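Local coordinates for DUF269-containing protein (Cyanothece sp. ATCC 51142, PDB 3NJ2) that is of unknown function but, as a DUF269-family protein of a nitrogen-fixing cyanobacterium, is associated with nitrogen fixation, at residues S34-S39 with R94-L99; R88-F93 with C108-D113; G120-W125 with R134-A139. All blocks are in the same frame, centred on the assembly; numbering follows the deposited sequence.

Contact 1. Residues S34-S39 with R94-L99; sequences SPFLQS and RAIAAL
Ser39 makes the polar bond of this helix-helix contact, its OG donating to Ala95 O at 3.0 Å. The hydroxyl comes in from the side of the carbonyl, with a C=O...donor angle of 111°, and lies near the carbonyl plane, slightly tilted from it. Ala95 O thus has two donors, because Leu99 N reaches it within the helix at a longer 3.3 Å. Ser39 holds OG opposite its own N (chi1 -165°), which directs the hydroxyl across the interface while CB rests 3.9 Å from Leu99 CD1. Without the hydroxyl, as with an alanine here, Ala95 O would probably lose its bond from the facing helix, and a small gap would open beside the Ala98 methyl.

Beside this bond the packing is apolar. The Phe36 ring receives Leu99 CD1 at its edge, near the ring plane, 3.7 Å from Phe36 CD1. At the next ring carbon, CE1 meets Ile96 CG1 at 3.6 Å and Ala95 CB at 3.9 Å, both obliquely. The other branch of Leu99, CD2, lies loosely beside Pro35, nearest its O and CB.

Behind this layer, Ser34 fixes the start of the helix: as N-cap residue, it accepts from Leu37 N through OG at 3.0 Å in a nearly straight bond. The same OG is hydrogen-bonded to Asn151 of helix 147-167, a helix that also touches Phe36. The two segments run at 122° to each other; Leu37, on the far side of its helix, packs on helices 24-33 and 147-167, while across helix 83-104 Ala97 faces strand 109-114.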
loop_
_atom_site.group_PDB
_atom_site.type_symbol
_atom_site.label_atom_id
_atom_site.label_comp_id
_atom_site.label_asym_id
_atom_site.label_seq_id
_atom_site.Cartn_x
_atom_site.Cartn_y
_atom_site.Cartn_z
ATOM N N SER B 34 15.100 -11.492 22.080
ATOM C CA SER B 34 15.188 -10.772 20.819
ATOM C C SER B 34 14.442 -9.474 20.718
ATOM O O SER B 34 13.263 -9.450 20.949
ATOM C CB SER B 34 14.679 -11.700 19.707
ATOM O OG SER B 34 14.488 -10.938 18.497
ATOM N N PRO B 35 15.096 -8.340 20.355
ATOM C CA PRO B 35 14.306 -7.093 20.254
ATOM C C PRO B 35 13.243 -7.214 19.136
ATOM O O PRO B 35 12.206 -6.662 19.278
ATOM C CB PRO B 35 15.366 -6.034 19.919
ATOM C CG PRO B 35 16.574 -6.575 20.629
ATOM C CD PRO B 35 16.568 -8.079 20.395
ATOM N N PHE B 36 13.580 -7.962 18.063
ATOM C CA PHE B 36 12.596 -8.189 17.008
ATOM C C PHE B 36 11.395 -8.976 17.474
ATOM O O PHE B 36 10.303 -8.516 17.265
ATOM C CB PHE B 36 13.171 -8.738 15.674
ATOM C CG PHE B 36 12.080 -8.987 14.715
ATOM C CD1 PHE B 36 11.455 -7.886 14.023
ATOM C CD2 PHE B 36 11.610 -10.303 14.483
ATOM C CE1 PHE B 36 10.335 -8.117 13.158
ATOM C CE2 PHE B 36 10.534 -10.466 13.647
ATOM C CZ PHE B 36 9.885 -9.387 13.031
ATOM N N LEU B 37 11.653 -10.131 18.088
ATOM C CA LEU B 37 10.498 -10.890 18.526
ATOM C C LEU B 37 9.687 -10.164 19.585
ATOM O O LEU B 37 8.472 -10.315 19.636
ATOM C CB LEU B 37 10.942 -12.313 18.964
ATOM C CG LEU B 37 11.622 -13.192 17.927
ATOM C CD1 LEU B 37 12.084 -14.591 18.426
ATOM C CD2 LEU B 37 10.697 -13.309 16.710
ATOM N N GLN B 38 10.377 -9.429 20.470
ATOM C CA GLN B 38 9.686 -8.633 21.398
ATOM C C GLN B 38 8.791 -7.544 20.713
ATOM O O GLN B 38 7.653 -7.300 21.110
ATOM C CB GLN B 38 10.622 -8.120 22.474
ATOM C CG GLN B 38 10.965 -9.202 23.524
ATOM C CD GLN B 38 9.720 -9.625 24.293
ATOM O OE1 GLN B 38 9.060 -8.772 24.929
ATOM N NE2 GLN B 38 9.381 -10.918 24.218
ATOM N N SER B 39 9.310 -6.903 19.689
ATOM C CA SER B 39 8.547 -5.967 18.920
ATOM C C SER B 39 7.360 -6.636 18.289
ATOM O O SER B 39 6.298 -6.123 18.337
ATOM C CB SER B 39 9.401 -5.373 17.800
ATOM O OG SER B 39 8.743 -4.230 17.285
ATOM N N ARG B 94 4.669 -3.994 10.908
ATOM C CA ARG B 94 4.626 -2.939 11.966
ATOM C C ARG B 94 5.718 -3.147 12.980
ATOM O O ARG B 94 6.223 -2.121 13.581
ATOM C CB ARG B 94 3.299 -3.017 12.705
ATOM C CG ARG B 94 2.123 -2.390 11.836
ATOM C CD ARG B 94 0.790 -2.875 12.472
ATOM N NE ARG B 94 -0.321 -2.211 11.792
ATOM C CZ ARG B 94 -1.590 -2.638 11.806
ATOM N NH1 ARG B 94 -1.939 -3.774 12.434
ATOM N NH2 ARG B 94 -2.489 -1.960 11.120
ATOM N N ALA B 95 6.082 -4.380 13.237
ATOM C CA ALA B 95 7.146 -4.710 14.215
ATOM C C ALA B 95 8.507 -4.170 13.658
ATOM O O ALA B 95 9.353 -3.606 14.431
ATOM C CB ALA B 95 7.146 -6.185 14.457
ATOM N N ILE B 96 8.677 -4.345 12.332
ATOM C CA ILE B 96 9.882 -3.938 11.657
ATOM C C ILE B 96 9.894 -2.389 11.720
ATOM O O ILE B 96 10.935 -1.746 12.107
ATOM C CB ILE B 96 9.871 -4.471 10.212
ATOM C CG1 ILE B 96 10.184 -5.920 10.274
ATOM C CG2 ILE B 96 11.007 -3.639 9.331
ATOM C CD1 ILE B 96 9.808 -6.615 8.980
ATOM N N ALA B 97 8.771 -1.755 11.427
ATOM C CA ALA B 97 8.623 -0.293 11.351
ATOM C C ALA B 97 8.914 0.294 12.761
ATOM O O ALA B 97 9.625 1.262 12.944
ATOM C CB ALA B 97 7.237 0.074 10.909
ATOM N N ALA B 98 8.357 -0.381 13.786
ATOM C CA ALA B 98 8.592 0.167 15.160
ATOM C C ALA B 98 10.055 0.179 15.577
ATOM O O ALA B 98 10.460 1.075 16.281
ATOM C CB ALA B 98 7.753 -0.663 16.108
ATOM N N LEU B 99 10.849 -0.804 15.175
ATOM C CA LEU B 99 12.266 -0.861 15.463
ATOM C C LEU B 99 13.023 0.211 14.653
ATOM O O LEU B 99 13.940 0.848 15.172
ATOM C CB LEU B 99 12.847 -2.246 15.215
ATOM C CG LEU B 99 12.407 -3.278 16.249
ATOM C CD1 LEU B 99 12.484 -4.702 15.578
ATOM C CD2 LEU B 99 13.122 -3.056 17.558
#

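Contact 2. Residues R88-F93 with C108-D113; sequences RILCYF and CQVVVD
The Phe93 ring meets Val112 through CD2, which lies 4.1 Å from Val112 CG2 in an oblique approach. Tyr92 CD2 stands over one face of that ring, 3.5 Å above the plane and displaced toward the rim, and Ile89 CG2 sits at the edge, in plane. The Tyr92 ring in turn receives Phe93 CD2 at its own edge. Neighbours in the helix therefore probably limit how the Phe93 ring can turn beside the strand.

The rest is aliphatic. Val112 also meets Ile89 and Leu90 with its methyls: CG1 touches Ile89 CG2 at 3.8 Å, and CG2 touches Leu90 CD1 at 3.7 Å. Leu90 places CG anti to its N (chi1 -157°), which brings CD1 back toward the strand, where it also meets Val110 CG1 at 4.0 Å. Val110 CG1 packs against Phe93 CB at 3.8 Å, and its CG2 lies 3.7 Å from Phe93 O.

Val111 points to the other face, toward the second subunit, where Asp113 of that chain packs on it. The axes of the two segments approach to 8.4 Å, with 150° between their directions. The arrangement is a two-layer alpha/beta packing, helix 83-104 lying on one face of the three-stranded antiparallel sheet.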
loop_
_atom_site.group_PDB
_atom_site.type_symbol
_atom_site.label_atom_id
_atom_site.label_comp_id
_atom_site.label_asym_id
_atom_site.label_seq_id
_atom_site.Cartn_x
_atom_site.Cartn_y
_atom_site.Cartn_z
ATOM N N ARG B 88 -1.502 -10.921 10.720
ATOM C CA ARG B 88 -0.105 -11.381 11.006
ATOM C C ARG B 88 0.901 -10.705 10.127
ATOM O O ARG B 88 1.913 -10.281 10.622
ATOM C CB ARG B 88 0.174 -12.928 10.939
ATOM C CG ARG B 88 -0.500 -13.667 12.126
ATOM C CD ARG B 88 0.105 -15.011 12.292
ATOM N NE ARG B 88 -0.141 -15.814 11.062
ATOM C CZ ARG B 88 -1.300 -16.429 10.805
ATOM N NH1 ARG B 88 -2.324 -16.364 11.670
ATOM N NH2 ARG B 88 -1.466 -17.120 9.674
ATOM N N ILE B 89 0.626 -10.609 8.838
ATOM C CA ILE B 89 1.616 -9.975 7.991
ATOM C C ILE B 89 1.661 -8.481 8.336
ATOM O O ILE B 89 2.817 -7.960 8.394
ATOM C CB ILE B 89 1.152 -10.065 6.526
ATOM C CG1 ILE B 89 0.999 -11.494 6.136
ATOM C CG2 ILE B 89 2.180 -9.334 5.565
ATOM C CD1 ILE B 89 0.396 -11.724 4.740
ATOM N N LEU B 90 0.546 -7.772 8.627
ATOM C CA LEU B 90 0.602 -6.357 9.031
ATOM C C LEU B 90 1.417 -6.202 10.314
ATOM O O LEU B 90 2.306 -5.334 10.364
ATOM C CB LEU B 90 -0.824 -5.861 9.198
ATOM C CG LEU B 90 -1.192 -4.405 9.106
ATOM C CD1 LEU B 90 -0.482 -3.705 7.941
ATOM C CD2 LEU B 90 -2.704 -4.430 8.853
ATOM N N CYS B 91 1.250 -7.129 11.253
ATOM C CA CYS B 91 1.975 -7.006 12.512
ATOM C C CYS B 91 3.458 -7.232 12.390
ATOM O O CYS B 91 4.267 -6.510 13.032
ATOM C CB CYS B 91 1.408 -7.942 13.578
ATOM S SG CYS B 91 -0.217 -7.306 14.260
ATOM N N TYR B 92 3.858 -8.136 11.491
ATOM C CA TYR B 92 5.261 -8.348 11.126
ATOM C C TYR B 92 5.876 -7.085 10.605
ATOM O O TYR B 92 6.944 -6.607 11.129
ATOM C CB TYR B 92 5.332 -9.488 10.085
ATOM C CG TYR B 92 6.701 -9.837 9.599
ATOM C CD1 TYR B 92 7.587 -10.621 10.392
ATOM C CD2 TYR B 92 7.118 -9.453 8.340
ATOM C CE1 TYR B 92 8.866 -11.000 9.927
ATOM C CE2 TYR B 92 8.337 -9.865 7.872
ATOM C CZ TYR B 92 9.205 -10.622 8.682
ATOM O OH TYR B 92 10.438 -10.949 8.202
ATOM N N PHE B 93 5.216 -6.440 9.648
ATOM C CA PHE B 93 5.784 -5.198 9.101
ATOM C C PHE B 93 5.729 -4.029 10.068
ATOM O O PHE B 93 6.606 -3.167 10.013
ATOM C CB PHE B 93 5.298 -4.927 7.662
ATOM C CG PHE B 93 5.877 -5.946 6.688
ATOM C CD1 PHE B 93 7.187 -5.766 6.248
ATOM C CD2 PHE B 93 5.104 -7.061 6.202
ATOM C CE1 PHE B 93 7.706 -6.707 5.467
ATOM C CE2 PHE B 93 5.679 -8.036 5.408
ATOM C CZ PHE B 93 6.996 -7.842 5.032
ATOM N N CYS B 108 7.358 6.052 11.123
ATOM C CA CYS B 108 7.178 5.199 10.000
ATOM C C CYS B 108 5.683 4.742 9.938
ATOM O O CYS B 108 5.041 4.545 10.998
ATOM C CB CYS B 108 8.157 3.968 10.124
ATOM S SG CYS B 108 9.827 4.321 9.715
ATOM N N GLN B 109 5.170 4.594 8.733
ATOM C CA GLN B 109 3.812 4.033 8.491
ATOM C C GLN B 109 3.923 2.770 7.636
ATOM O O GLN B 109 4.984 2.535 7.016
ATOM C CB GLN B 109 2.970 5.063 7.840
ATOM C CG GLN B 109 2.807 6.173 8.968
ATOM C CD GLN B 109 2.008 7.305 8.462
ATOM O OE1 GLN B 109 2.448 8.039 7.562
ATOM N NE2 GLN B 109 0.824 7.479 9.031
ATOM N N VAL B 110 2.916 1.934 7.810
ATOM C CA VAL B 110 2.932 0.619 7.184
ATOM C C VAL B 110 1.665 0.401 6.382
ATOM O O VAL B 110 0.505 0.676 6.882
ATOM C CB VAL B 110 3.068 -0.488 8.262
ATOM C CG1 VAL B 110 3.065 -1.875 7.599
ATOM C CG2 VAL B 110 4.349 -0.333 9.116
ATOM N N VAL B 111 1.799 -0.134 5.145
ATOM C CA VAL B 111 0.682 -0.697 4.405
ATOM C C VAL B 111 1.034 -2.070 3.862
ATOM O O VAL B 111 2.129 -2.294 3.334
ATOM C CB VAL B 111 0.375 0.276 3.211
ATOM C CG1 VAL B 111 -0.329 -0.399 1.964
ATOM C CG2 VAL B 111 -0.356 1.447 3.732
ATOM N N VAL B 112 0.089 -2.959 3.975
ATOM C CA VAL B 112 0.133 -4.295 3.349
ATOM C C VAL B 112 -1.036 -4.391 2.350
ATOM O O VAL B 112 -2.232 -4.293 2.737
ATOM C CB VAL B 112 0.169 -5.462 4.372
ATOM C CG1 VAL B 112 0.018 -6.812 3.665
ATOM C CG2 VAL B 112 1.422 -5.386 5.292
ATOM N N ASP B 113 -0.708 -4.431 1.069
ATOM C CA ASP B 113 -1.739 -4.456 0.073
ATOM C C ASP B 113 -1.656 -5.816 -0.658
ATOM O O ASP B 113 -0.625 -6.182 -1.220
ATOM C CB ASP B 113 -1.502 -3.367 -0.928
ATOM C CG ASP B 113 -2.621 -3.252 -1.982
ATOM O OD1 ASP B 113 -3.832 -3.252 -1.624
ATOM O OD2 ASP B 113 -2.340 -3.121 -3.141
#

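Contact 3. Residues G120-W125 with R134-A139; sequences GWALVW and RSLRDA
Gly120 and Leu136 form a hydrogen-bonded antiparallel pair: Gly120 N donates to Leu136 O and Leu136 N returns a bond to Gly120 O, each 2.9 Å long. Two residues on, Ala122 and Arg134 repeat the exchange. Ala122 N reaches Arg134 O at 2.8 Å, and Arg134 N binds Ala122 O.

Trp121 and Ser135 make the non-hydrogen-bonded pair between them, where CA-H...O contacts fill in. Trp121 CA lies 3.3 Å from Arg134 O, and Ser135 CA is 3.5 Å from Gly120 O.

The pairing builds the beta hairpin of strands 120-126 and 129-136, which with strand 109-114 gives a sequential antiparallel meander.

On the sheet face bearing Trp121 and Ser135, the indole lies across the neighbouring strand. Ser135 CB sits over one face of the ring, and Trp121 CE3 is 3.5 Å from Arg134 O. A water stands 3.2 Å above the ring plane, over its centre; it donates to Gly120 O at 2.8 Å and is hydrogen-bonded to Ser135 OG. This Trp121 also meets Trp125 of the second subunit edge-to-face.

On the face of Ala122, Arg134 and Leu136, the packing near Leu136 is apolar. Leu136, with CG opposite its carbonyl carbon (chi1 -54°), extends CD1 alongside the Trp121-Ala122 peptide and to within 3.9 Å of Ala122 CB. Phe93 of helix 83-104 touches both Ala122 and Arg134 on this side.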
loop_
_atom_site.group_PDB
_atom_site.type_symbol
_atom_site.label_atom_id
_atom_site.label_comp_id
_atom_site.label_asym_id
_atom_site.label_seq_id
_atom_site.Cartn_x
_atom_site.Cartn_y
_atom_site.Cartn_z
ATOM N N GLY B 120 1.104 -9.004 -3.707
ATOM C CA GLY B 120 1.029 -7.511 -3.563
ATOM C C GLY B 120 2.326 -7.040 -2.942
ATOM O O GLY B 120 3.453 -7.492 -3.321
ATOM N N TRP B 121 2.181 -6.112 -1.995
ATOM C CA TRP B 121 3.320 -5.390 -1.447
ATOM C C TRP B 121 3.199 -5.137 0.056
ATOM O O TRP B 121 2.077 -4.901 0.519
ATOM C CB TRP B 121 3.348 -4.020 -2.060
ATOM C CG TRP B 121 3.743 -4.004 -3.491
ATOM C CD1 TRP B 121 2.893 -3.871 -4.593
ATOM C CD2 TRP B 121 5.076 -4.112 -4.016
ATOM N NE1 TRP B 121 3.622 -3.938 -5.759
ATOM C CE2 TRP B 121 4.948 -4.014 -5.448
ATOM C CE3 TRP B 121 6.336 -4.187 -3.460
ATOM C CZ2 TRP B 121 6.069 -4.085 -6.292
ATOM C CZ3 TRP B 121 7.448 -4.282 -4.298
ATOM C CH2 TRP B 121 7.273 -4.257 -5.716
ATOM N N ALA B 122 4.334 -5.162 0.742
ATOM C CA ALA B 122 4.451 -4.626 2.087
ATOM C C ALA B 122 5.330 -3.390 1.965
ATOM O O ALA B 122 6.473 -3.489 1.519
ATOM C CB ALA B 122 5.060 -5.659 2.996
ATOM N N LEU B 123 4.797 -2.259 2.448
ATOM C CA LEU B 123 5.464 -0.978 2.291
ATOM C C LEU B 123 5.646 -0.343 3.672
ATOM O O LEU B 123 4.691 -0.249 4.425
ATOM C CB LEU B 123 4.675 -0.001 1.427
ATOM C CG LEU B 123 4.372 -0.713 0.090
ATOM C CD1 LEU B 123 3.460 0.217 -0.693
ATOM C CD2 LEU B 123 5.707 -1.045 -0.637
ATOM N N VAL B 124 6.848 0.100 3.990
ATOM C CA VAL B 124 7.074 0.928 5.219
ATOM C C VAL B 124 7.739 2.179 4.764
ATOM O O VAL B 124 8.760 2.117 4.073
ATOM C CB VAL B 124 7.874 0.173 6.198
ATOM C CG1 VAL B 124 8.116 1.027 7.558
ATOM C CG2 VAL B 124 7.238 -1.263 6.542
ATOM N N TRP B 125 7.188 3.325 5.134
ATOM C CA TRP B 125 7.826 4.586 4.736
ATOM C C TRP B 125 7.839 5.575 5.861
ATOM O O TRP B 125 6.973 5.520 6.708
ATOM C CB TRP B 125 7.224 5.240 3.509
ATOM C CG TRP B 125 5.920 5.849 3.653
ATOM C CD1 TRP B 125 5.625 7.209 3.714
ATOM C CD2 TRP B 125 4.656 5.154 3.847
ATOM N NE1 TRP B 125 4.259 7.388 3.918
ATOM C CE2 TRP B 125 3.643 6.166 3.940
ATOM C CE3 TRP B 125 4.251 3.797 3.847
ATOM C CZ2 TRP B 125 2.275 5.860 4.093
ATOM C CZ3 TRP B 125 2.878 3.504 4.046
ATOM C CH2 TRP B 125 1.911 4.547 4.165
ATOM N N ARG B 134 8.655 -4.475 -0.070
ATOM C CA ARG B 134 8.753 -5.929 -0.232
ATOM C C ARG B 134 7.598 -6.515 -1.058
ATOM O O ARG B 134 6.430 -6.387 -0.723
ATOM C CB ARG B 134 8.783 -6.589 1.135
ATOM C CG ARG B 134 9.112 -8.014 1.060
ATOM C CD ARG B 134 9.809 -8.390 2.358
ATOM N NE ARG B 134 10.070 -9.819 2.359
ATOM C CZ ARG B 134 11.227 -10.371 2.006
ATOM N NH1 ARG B 134 12.272 -9.624 1.635
ATOM N NH2 ARG B 134 11.342 -11.694 2.073
ATOM N N SER B 135 7.948 -7.204 -2.148
ATOM C CA SER B 135 6.945 -7.945 -2.951
ATOM C C SER B 135 6.521 -9.207 -2.200
ATOM O O SER B 135 7.412 -9.965 -1.752
ATOM C CB SER B 135 7.655 -8.344 -4.230
ATOM O OG SER B 135 6.774 -9.052 -5.098
ATOM N N LEU B 136 5.200 -9.350 -2.001
ATOM C CA LEU B 136 4.533 -10.447 -1.316
ATOM C C LEU B 136 3.827 -11.354 -2.327
ATOM O O LEU B 136 3.219 -10.880 -3.297
ATOM C CB LEU B 136 3.448 -9.956 -0.341
ATOM C CG LEU B 136 3.973 -8.940 0.654
ATOM C CD1 LEU B 136 2.792 -8.418 1.502
ATOM C CD2 LEU B 136 5.157 -9.509 1.444
ATOM N N ARG B 137 4.018 -12.658 -2.186
ATOM C CA ARG B 137 3.400 -13.603 -3.088
ATOM C C ARG B 137 2.894 -14.760 -2.192
ATOM O O ARG B 137 3.535 -15.052 -1.119
ATOM C CB ARG B 137 4.392 -14.063 -4.222
ATOM C CG ARG B 137 5.486 -14.917 -3.796
ATOM C CD ARG B 137 6.405 -15.374 -4.985
ATOM N NE ARG B 137 7.336 -16.372 -4.509
ATOM C CZ ARG B 137 8.545 -16.635 -5.005
ATOM N NH1 ARG B 137 9.047 -15.967 -6.040
ATOM N NH2 ARG B 137 9.264 -17.590 -4.435
ATOM N N ASP B 138 1.803 -15.431 -2.631
ATOM C CA ASP B 138 1.287 -16.639 -1.897
ATOM C C ASP B 138 1.063 -16.253 -0.441
ATOM O O ASP B 138 1.423 -17.042 0.437
ATOM C CB ASP B 138 2.322 -17.807 -1.970
ATOM C CG ASP B 138 2.659 -18.163 -3.440
ATOM O OD1 ASP B 138 1.863 -17.757 -4.340
ATOM O OD2 ASP B 138 3.703 -18.752 -3.633
ATOM N N ALA B 139 0.472 -15.044 -0.221
ATOM C CA ALA B 139 0.437 -14.481 1.140
ATOM C C ALA B 139 -0.344 -15.374 2.106
ATOM O O ALA B 139 -0.072 -15.396 3.322
ATOM C CB ALA B 139 -0.155 -13.156 1.099
HETATM O O HOH W 1 4.912 -7.234 -5.688
#

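Overall arrangement
Helix 83-104 connects contacts 1 and 2, whose centres lie about 12 Å apart: it meets helix 35-46 in one and strand 109-114 in the other. Their side chains join directly, with Phe36 CZ 3.6 Å from Tyr92 CE1 and Ala97 CB 3.4 Å from Val110 CG2. Contacts 2 and 3, about 9 Å apart between centres, share the sheet; Val111 O and Leu123 N, 2.8 Å apart, probably bond between its strands, and Phe93 CE2 reaches Ala122 CB at 3.4 Å. Contact 1 is about 17 Å from contact 3, centre to centre, yet Ala97 still touches Val124. Contacts 2 and 3 both reach the second subunit through the sheet face turned from the helix.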